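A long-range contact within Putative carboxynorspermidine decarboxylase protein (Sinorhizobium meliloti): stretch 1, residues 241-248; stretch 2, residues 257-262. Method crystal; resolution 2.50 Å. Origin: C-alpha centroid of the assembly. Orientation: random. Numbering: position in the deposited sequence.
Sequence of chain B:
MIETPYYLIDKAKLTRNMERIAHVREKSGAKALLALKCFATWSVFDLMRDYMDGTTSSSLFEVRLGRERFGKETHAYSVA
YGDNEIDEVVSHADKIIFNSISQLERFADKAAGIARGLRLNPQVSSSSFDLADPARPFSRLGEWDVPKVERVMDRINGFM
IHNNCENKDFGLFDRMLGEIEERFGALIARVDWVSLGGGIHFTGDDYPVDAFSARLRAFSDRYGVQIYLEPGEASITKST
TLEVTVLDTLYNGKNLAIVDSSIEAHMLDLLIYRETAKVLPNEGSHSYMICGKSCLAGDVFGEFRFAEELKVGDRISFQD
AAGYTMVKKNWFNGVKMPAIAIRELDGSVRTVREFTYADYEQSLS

Stretch 1 (241-248) TLEVTVLD
Stretch 2 257-262: AIVDSS

An antiparallel pairing of strands need not end where the second strand does: a side chain can take over the hydrogen bonding that the backbone gives up. The contact between residues 241-248 and 257-262 illustrates this. The first stretch is strand throughout, part of a longer one; the second enters as strand, already under way before Ala 257, and stays so to Val 259, then loop, with Ser 262 at the N-cap position before a helix. The strand axes approach to 4.6 Å, their N-to-C directions 128° apart, so the pairing is antiparallel but strongly splayed.

Register is set by Val 246 opposite Val 259, a non-hydrogen-bonded pair with CA atoms 4.4 Å apart. Most of the first strand is extended, for example phi/psi -82/135° at Val 246, but Leu 247 departs to -112/-29° before Asp 248 returns to -154/155°. Ala 257, Ile 258 and Val 259 are extended at -134/133°, -97/129° and -113/164°. Leu 247 N donates to Ile 258 O at 2.7 Å, nearly straight at 167°, and Ile 258 N donates to Asp 248 O at 3.1 Å. On the other flank of the valine pair, Asp 260 N reaches Thr 245 O at 3.1 Å with a more bent angle of 135°. The close approach of the valines also brings CA-H...O contacts, Val 259 CA to Thr 245 O at 3.1 Å and Val 246 CA to Ile 258 O at 3.3 Å.

Asp 260 then turns away from strand geometry, at -85/50°. Its p rotamer (chi1 62°, chi2 -8°) carries the carboxylate back to the first strand, where OD1 accepts from Thr 245 N at 3.0 Å and 165°. Thr 245 thus bonds through both N and O to one residue, its amide answered by a side chain rather than a carbonyl.

Apolar packing accompanies this polar frame. Val 246 (t) and Val 259 (m) share a sheet face, and Val 246 CG2 lies 4.3 Å from Val 259 CG1; Val 246 CG1 also lies 4.3 Å from Ala 257 CB. Val 244 (m) points toward the second stretch and sets its CG2 3.6 Å from Val 259 CB. Leu 247 (m, t) starts sideways, but its end comes nearer, placing CD1 3.8 Å from Asp 260 CB. Farther along, Leu 242 (t, p) brings CD2 to 3.6 Å from Ser 261 OG, a van der Waals contact; that hydroxyl is hydrogen-bonded elsewhere in the structure. Between them the stretches bury 487 Å², both sides summed.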

# COMPACT_ATOMS: atom_id res chain seq x y z
N THR B 241 12.43 3.65 -14.09
CA THR B 241 12.80 4.57 -13.01
C THR B 241 11.57 5.27 -12.44
O THR B 241 10.53 5.37 -13.11
CB THR B 241 13.78 5.63 -13.50
OG1 THR B 241 13.23 6.26 -14.68
CG2 THR B 241 15.17 5.01 -13.85
N LEU B 242 11.67 5.74 -11.19
CA LEU B 242 10.69 6.67 -10.64
C LEU B 242 11.30 8.09 -10.62
O LEU B 242 12.21 8.36 -9.84
CB LEU B 242 10.21 6.24 -9.22
CG LEU B 242 9.28 7.20 -8.43
CD1 LEU B 242 8.01 7.60 -9.21
CD2 LEU B 242 8.94 6.71 -6.97
N GLU B 243 10.79 8.99 -11.47
CA GLU B 243 11.29 10.35 -11.57
C GLU B 243 10.69 11.32 -10.54
O GLU B 243 9.46 11.46 -10.48
CB GLU B 243 11.03 10.86 -12.98
CG GLU B 243 11.64 9.96 -14.07
CD GLU B 243 13.16 9.81 -13.97
OE1 GLU B 243 13.89 10.82 -13.70
OE2 GLU B 243 13.64 8.67 -14.16
N VAL B 244 11.52 11.98 -9.74
CA VAL B 244 11.01 12.94 -8.73
C VAL B 244 11.77 14.29 -8.69
O VAL B 244 12.87 14.42 -9.24
CB VAL B 244 10.98 12.35 -7.27
CG1 VAL B 244 10.22 11.03 -7.21
CG2 VAL B 244 12.41 12.18 -6.73
N THR B 245 11.18 15.28 -8.02
CA THR B 245 11.73 16.60 -7.90
C THR B 245 11.96 16.85 -6.43
O THR B 245 11.21 16.36 -5.60
CB THR B 245 10.77 17.66 -8.49
OG1 THR B 245 10.57 17.40 -9.88
CG2 THR B 245 11.35 19.03 -8.41
N VAL B 246 12.99 17.64 -6.11
CA VAL B 246 13.19 18.11 -4.73
C VAL B 246 12.30 19.31 -4.53
O VAL B 246 12.21 20.17 -5.40
CB VAL B 246 14.64 18.48 -4.48
CG1 VAL B 246 14.81 19.21 -3.14
CG2 VAL B 246 15.50 17.21 -4.53
N LEU B 247 11.62 19.34 -3.39
CA LEU B 247 10.67 20.40 -3.07
C LEU B 247 11.14 21.30 -1.92
O LEU B 247 10.77 22.46 -1.85
CB LEU B 247 9.31 19.78 -2.71
CG LEU B 247 8.56 18.91 -3.70
CD1 LEU B 247 7.38 18.43 -2.99
CD2 LEU B 247 8.14 19.68 -4.94
N ASP B 248 11.94 20.75 -1.02
CA ASP B 248 12.49 21.52 0.08
C ASP B 248 13.80 20.92 0.56
O ASP B 248 14.07 19.74 0.39
CB ASP B 248 11.52 21.63 1.25
CG ASP B 248 11.72 22.91 2.06
OD1 ASP B 248 12.23 23.93 1.51
OD2 ASP B 248 11.35 22.89 3.26
N ALA B 257 16.49 16.18 2.11
CA ALA B 257 15.76 16.68 0.97
C ALA B 257 14.41 15.97 0.80
O ALA B 257 14.34 14.74 0.85
CB ALA B 257 16.62 16.58 -0.31
N ILE B 258 13.36 16.75 0.59
CA ILE B 258 11.99 16.26 0.38
C ILE B 258 11.67 16.18 -1.10
O ILE B 258 11.83 17.16 -1.82
CB ILE B 258 10.93 17.21 1.01
CG1 ILE B 258 11.40 17.79 2.35
CG2 ILE B 258 9.53 16.51 1.10
CD1 ILE B 258 11.34 16.80 3.52
N VAL B 259 11.17 15.03 -1.55
CA VAL B 259 10.78 14.86 -2.94
C VAL B 259 9.27 14.68 -3.08
O VAL B 259 8.55 14.40 -2.09
CB VAL B 259 11.51 13.69 -3.62
CG1 VAL B 259 13.03 13.88 -3.50
CG2 VAL B 259 11.06 12.35 -3.06
N ASP B 260 8.79 14.85 -4.31
CA ASP B 260 7.37 14.90 -4.53
C ASP B 260 6.76 13.50 -4.68
O ASP B 260 5.99 13.24 -5.59
CB ASP B 260 7.02 15.83 -5.69
CG ASP B 260 7.61 15.38 -7.04
OD1 ASP B 260 8.44 14.43 -7.11
OD2 ASP B 260 7.23 16.03 -8.06
N SER B 261 7.08 12.62 -3.75
CA SER B 261 6.64 11.26 -3.81
C SER B 261 6.66 10.73 -2.39
O SER B 261 7.04 11.46 -1.47
CB SER B 261 7.62 10.46 -4.68
OG SER B 261 7.25 9.11 -4.83
N SER B 262 6.29 9.46 -2.20
CA SER B 262 6.25 8.81 -0.89
C SER B 262 6.50 7.30 -1.03
O SER B 262 5.85 6.64 -1.85
CB SER B 262 4.87 9.06 -0.29
OG SER B 262 4.70 8.43 0.95